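Local coordinates for ileal bile acid-binding protein (PDB 3ELX), which binds bile acids such as cholate, and probably fatty acids, and is thought to carry them within the cytoplasm, at residues A5-W10 with E106-L112; Q15-F21 with A125-R129. One frame throughout, in Å; residues are numbered along the deposited sequence.

Interaction 1: A5-W10 with E106-L112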
# COMPACT_ATOMS: atom_id res chain seq x y z
N ALA A 5 -14.55 6.50 -4.07
CA ALA A 5 -13.52 6.98 -5.00
C ALA A 5 -12.37 6.00 -5.23
O ALA A 5 -11.71 6.05 -6.26
CB ALA A 5 -12.99 8.34 -4.57
N PHE A 6 -12.13 5.11 -4.27
CA PHE A 6 -11.05 4.12 -4.37
C PHE A 6 -11.37 2.91 -5.24
O PHE A 6 -10.46 2.17 -5.63
CB PHE A 6 -10.64 3.62 -2.98
CG PHE A 6 -9.96 4.66 -2.13
CD1 PHE A 6 -8.57 4.74 -2.09
CD2 PHE A 6 -10.70 5.52 -1.33
CE1 PHE A 6 -7.93 5.69 -1.29
CE2 PHE A 6 -10.07 6.47 -0.52
CZ PHE A 6 -8.69 6.55 -0.50
N ASN A 7 -12.65 2.68 -5.52
CA ASN A 7 -13.08 1.47 -6.22
C ASN A 7 -12.38 1.30 -7.56
O ASN A 7 -12.29 2.24 -8.34
CB ASN A 7 -14.60 1.49 -6.46
CG ASN A 7 -15.38 1.03 -5.26
OD1 ASN A 7 -16.13 1.81 -4.66
ND2 ASN A 7 -15.23 -0.23 -4.91
N GLY A 8 -11.91 0.09 -7.80
CA GLY A 8 -11.44 -0.29 -9.13
C GLY A 8 -10.14 -1.06 -9.14
O GLY A 8 -9.64 -1.48 -8.11
N LYS A 9 -9.61 -1.26 -10.34
CA LYS A 9 -8.28 -1.84 -10.52
C LYS A 9 -7.33 -0.76 -11.00
O LYS A 9 -7.63 -0.02 -11.95
CB LYS A 9 -8.26 -3.04 -11.48
CG LYS A 9 -8.78 -4.34 -10.87
CD LYS A 9 -8.44 -5.54 -11.74
CE LYS A 9 -8.97 -6.83 -11.12
NZ LYS A 9 -8.43 -8.01 -11.84
N TRP A 10 -6.19 -0.68 -10.31
CA TRP A 10 -5.18 0.36 -10.50
C TRP A 10 -3.84 -0.29 -10.76
O TRP A 10 -3.58 -1.38 -10.26
CB TRP A 10 -5.06 1.18 -9.22
CG TRP A 10 -6.38 1.75 -8.70
CD1 TRP A 10 -7.31 1.09 -7.95
CD2 TRP A 10 -6.88 3.08 -8.89
NE1 TRP A 10 -8.35 1.94 -7.64
CE2 TRP A 10 -8.12 3.16 -8.21
CE3 TRP A 10 -6.39 4.22 -9.55
CZ2 TRP A 10 -8.89 4.34 -8.19
CZ3 TRP A 10 -7.16 5.39 -9.53
CH2 TRP A 10 -8.39 5.43 -8.86
N GLU A 106 -4.47 7.89 -0.72
CA GLU A 106 -5.58 8.73 -1.12
C GLU A 106 -5.76 8.72 -2.63
O GLU A 106 -4.88 8.25 -3.35
CB GLU A 106 -5.39 10.17 -0.62
CG GLU A 106 -4.23 10.92 -1.25
CD GLU A 106 -4.22 12.40 -0.88
OE1 GLU A 106 -5.31 12.98 -0.63
OE2 GLU A 106 -3.13 12.99 -0.86
N ILE A 107 -6.91 9.22 -3.08
CA ILE A 107 -7.11 9.48 -4.49
C ILE A 107 -6.83 10.96 -4.71
O ILE A 107 -7.47 11.81 -4.09
CB ILE A 107 -8.54 9.12 -4.97
CG1 ILE A 107 -8.89 7.66 -4.65
CG2 ILE A 107 -8.69 9.41 -6.47
CD1 ILE A 107 -7.91 6.60 -5.17
N SER A 108 -5.85 11.25 -5.55
CA SER A 108 -5.48 12.62 -5.88
C SER A 108 -5.32 12.78 -7.38
O SER A 108 -4.56 12.05 -8.02
CB SER A 108 -4.19 13.03 -5.18
OG SER A 108 -3.89 14.39 -5.45
N GLY A 109 -6.05 13.74 -7.95
CA GLY A 109 -5.99 13.99 -9.39
C GLY A 109 -6.36 12.77 -10.21
O GLY A 109 -5.81 12.53 -11.29
N GLY A 110 -7.30 11.99 -9.68
CA GLY A 110 -7.79 10.78 -10.33
C GLY A 110 -6.88 9.57 -10.22
O GLY A 110 -7.18 8.52 -10.78
N LYS A 111 -5.76 9.73 -9.50
CA LYS A 111 -4.77 8.66 -9.34
C LYS A 111 -4.75 8.16 -7.90
O LYS A 111 -5.05 8.92 -6.98
CB LYS A 111 -3.37 9.14 -9.69
CG LYS A 111 -3.27 10.00 -10.94
CD LYS A 111 -3.09 9.15 -12.15
CE LYS A 111 -2.86 10.07 -13.34
NZ LYS A 111 -1.90 9.48 -14.28
N LEU A 112 -4.39 6.89 -7.72
CA LEU A 112 -4.20 6.31 -6.39
C LEU A 112 -2.78 6.61 -5.94
O LEU A 112 -1.83 6.15 -6.56
CB LEU A 112 -4.45 4.80 -6.43
CG LEU A 112 -4.22 4.00 -5.15
CD1 LEU A 112 -5.21 4.40 -4.09
CD2 LEU A 112 -4.28 2.50 -5.42

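Interaction 2: Q15-F21 with A125-R129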
# COMPACT_ATOMS: atom_id res chain seq x y z
N GLN A 15 6.77 5.80 -9.43
CA GLN A 15 7.29 5.26 -8.19
C GLN A 15 8.56 6.02 -7.80
O GLN A 15 9.46 6.15 -8.62
CB GLN A 15 7.60 3.78 -8.39
CG GLN A 15 7.69 2.98 -7.11
CD GLN A 15 7.50 1.50 -7.36
OE1 GLN A 15 6.41 0.95 -7.16
NE2 GLN A 15 8.56 0.84 -7.83
N GLU A 16 8.61 6.51 -6.57
CA GLU A 16 9.79 7.22 -6.06
C GLU A 16 10.20 6.65 -4.71
O GLU A 16 9.34 6.38 -3.87
CB GLU A 16 9.52 8.71 -5.89
CG GLU A 16 9.37 9.50 -7.17
CD GLU A 16 9.26 10.99 -6.90
OE1 GLU A 16 10.30 11.66 -6.73
OE2 GLU A 16 8.11 11.50 -6.84
N GLY A 17 11.50 6.49 -4.50
CA GLY A 17 12.03 6.02 -3.22
C GLY A 17 12.01 4.53 -2.97
O GLY A 17 12.22 4.08 -1.84
N TYR A 18 11.76 3.74 -4.01
CA TYR A 18 11.62 2.29 -3.89
C TYR A 18 12.84 1.63 -3.24
O TYR A 18 12.71 0.86 -2.28
CB TYR A 18 11.32 1.70 -5.27
CG TYR A 18 11.43 0.20 -5.39
CD1 TYR A 18 10.40 -0.64 -4.95
CD2 TYR A 18 12.55 -0.38 -5.98
CE1 TYR A 18 10.51 -2.03 -5.08
CE2 TYR A 18 12.66 -1.75 -6.11
CZ TYR A 18 11.65 -2.57 -5.66
OH TYR A 18 11.78 -3.93 -5.81
N GLU A 19 14.03 1.93 -3.75
CA GLU A 19 15.24 1.28 -3.24
C GLU A 19 15.61 1.67 -1.80
O GLU A 19 15.80 0.78 -0.98
CB GLU A 19 16.40 1.42 -4.23
CG GLU A 19 16.06 0.78 -5.56
CD GLU A 19 17.22 0.66 -6.51
OE1 GLU A 19 18.40 0.81 -6.08
OE2 GLU A 19 16.95 0.40 -7.71
N PRO A 20 15.70 2.98 -1.49
CA PRO A 20 15.99 3.33 -0.09
C PRO A 20 14.94 2.82 0.91
O PRO A 20 15.31 2.41 2.01
CB PRO A 20 16.02 4.86 -0.10
CG PRO A 20 16.28 5.23 -1.51
CD PRO A 20 15.59 4.19 -2.33
N PHE A 21 13.66 2.84 0.53
CA PHE A 21 12.61 2.37 1.43
C PHE A 21 12.75 0.87 1.68
O PHE A 21 12.73 0.43 2.82
CB PHE A 21 11.21 2.69 0.88
CG PHE A 21 10.10 2.13 1.73
CD1 PHE A 21 9.63 2.82 2.84
CD2 PHE A 21 9.53 0.89 1.42
CE1 PHE A 21 8.61 2.29 3.63
CE2 PHE A 21 8.51 0.36 2.21
CZ PHE A 21 8.05 1.06 3.31
N ALA A 125 12.96 7.08 5.26
CA ALA A 125 12.83 6.70 3.86
C ALA A 125 11.36 6.64 3.51
O ALA A 125 10.56 6.08 4.27
CB ALA A 125 13.50 5.37 3.56
N VAL A 126 11.03 7.22 2.36
CA VAL A 126 9.66 7.36 1.91
C VAL A 126 9.50 6.79 0.50
O VAL A 126 10.22 7.17 -0.43
CB VAL A 126 9.21 8.84 1.90
CG1 VAL A 126 7.75 8.95 1.46
CG2 VAL A 126 9.38 9.47 3.28
N LEU A 127 8.56 5.86 0.37
CA LEU A 127 8.16 5.33 -0.92
C LEU A 127 6.83 5.97 -1.32
O LEU A 127 5.86 5.92 -0.57
CB LEU A 127 8.01 3.81 -0.85
CG LEU A 127 7.28 3.10 -1.99
CD1 LEU A 127 8.01 3.25 -3.32
CD2 LEU A 127 7.09 1.62 -1.64
N VAL A 128 6.81 6.58 -2.50
CA VAL A 128 5.57 7.12 -3.05
C VAL A 128 5.24 6.38 -4.34
O VAL A 128 6.00 6.42 -5.30
CB VAL A 128 5.66 8.63 -3.36
CG1 VAL A 128 4.30 9.15 -3.85
CG2 VAL A 128 6.13 9.43 -2.14
N ARG A 129 4.09 5.70 -4.35
CA ARG A 129 3.62 4.99 -5.54
C ARG A 129 2.37 5.66 -6.06
O ARG A 129 1.46 5.95 -5.29
CB ARG A 129 3.31 3.53 -5.19
CG ARG A 129 4.51 2.68 -4.81
CD ARG A 129 4.16 1.18 -4.69
NE ARG A 129 3.15 0.78 -5.67
CZ ARG A 129 1.87 0.58 -5.39
NH1 ARG A 129 1.41 0.70 -4.15
NH2 ARG A 129 1.03 0.24 -6.36
O HOH W 1 12.98 6.24 -0.08

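Interaction 1: A5-W10 with E106-L112
Glu106 opens the contact with its backbone: its CA lies 3.8 Å from Phe6 CE1, while its side chain starts away from segment 5-10. With CG1 anti to the carbonyl carbon (chi1 -56°), the ethyl arm of Ile107 reaches over the Phe6 ring, where CG1 stands 3.9 Å from the ring centroid and 12° off the normal, a well-centred CH-pi contact. The end of that arm, CD1, lies 3.7 Å from Phe6 CD1 and 3.9 Å from Trp10 CH2, and so wedges between the two aromatic rings. The chain then reverses through a type I' turn from Ser108 to Lys111, with glycines at both central positions, and Gly110 O comes to the indole edge in the ring plane, 3.4 Å from Trp10 CZ3. Leu112 lays CB over one indole face, off-centre toward the rim, and its CD1 touches Phe6 CD1 near the plane of that ring. Trp10 NE1 anchors the indole by donating to Phe6 O at 2.9 Å from above the carbonyl plane. No hydrogen bond joins the segments: in this ten-stranded FABP barrel, the lead-in to the first strand packs its aromatics on the 102-108/111-119 hairpin, between strands 41-47 and 124-133.

Interaction 2: Q15-F21 with A125-R129
Glu16 and Val128 form an antiparallel hydrogen-bonded pair, Glu16 N to Val128 O and Val128 N to Glu16 O both 2.9 Å, and Gln15 faces Arg129 as the adjoining non-hydrogen-bonded pair. Past Glu16 the strand ends: Gly17, at the N-cap of helix 18-24, has a positive phi, and a side chain there would run into Val126 O. Water 1 spans the parting backbones by donating to Gly17 O and Val126 O. Gln15 and Arg129 lie alongside each other, pointing the same way. The extended Gln15 chain brings OE1 to 3.3 Å from Arg129 CD, at the guanidinium edge, with amide and guanidinium planes 66° apart; Gln15 CG also rests 3.8 Å from Leu127 CD1. Were Gln15 cut back to an alanine, the Arg129 methylenes and Leu127 CD1 would probably lose this cover, with a gap left beside them. Leu127 CB lies over one face of Phe21, 4.2 Å from the ring centroid, as a CH-pi contact. Phe21 CG is anti to the backbone N (chi1 176°), which swings the ring across Leu127 and sets its CD1 edge 3.7 Å from Ala125 O. Arg129 NH1 forms a salt bridge with Glu114, and its NH2 a hydrogen bond with Thr12. The first and last barrel strands thus pair here, and helix 18-24, which begins the helical lid usual in FABPs, packs on strand 124-133, Phe21 also touching strand 111-119 and meeting Tyr101 edge-to-face.

Interactions 1 and 2 use the two ends of strand 8-16 and the residues flanking it, with centres about 19 Å apart and nearest atoms about 4 Å apart without touching. The sheet order, 8-16 beside 124-133 beside 111-119, connects them: interaction 2 pairs the first two strands directly, whereas 5-10 reaches 106-112 without any hydrogen bond between them. Both lie near residues that contact cholate in another structure of this protein, although none is bound to this chain here. Between side chains, Phe6 is about 4 Å from Leu94 and Phe21 about 4 Å from Tyr101, both residues of the third cholate site; Leu112 and Arg129 are about 7 and 5 Å from Gln55 of the second.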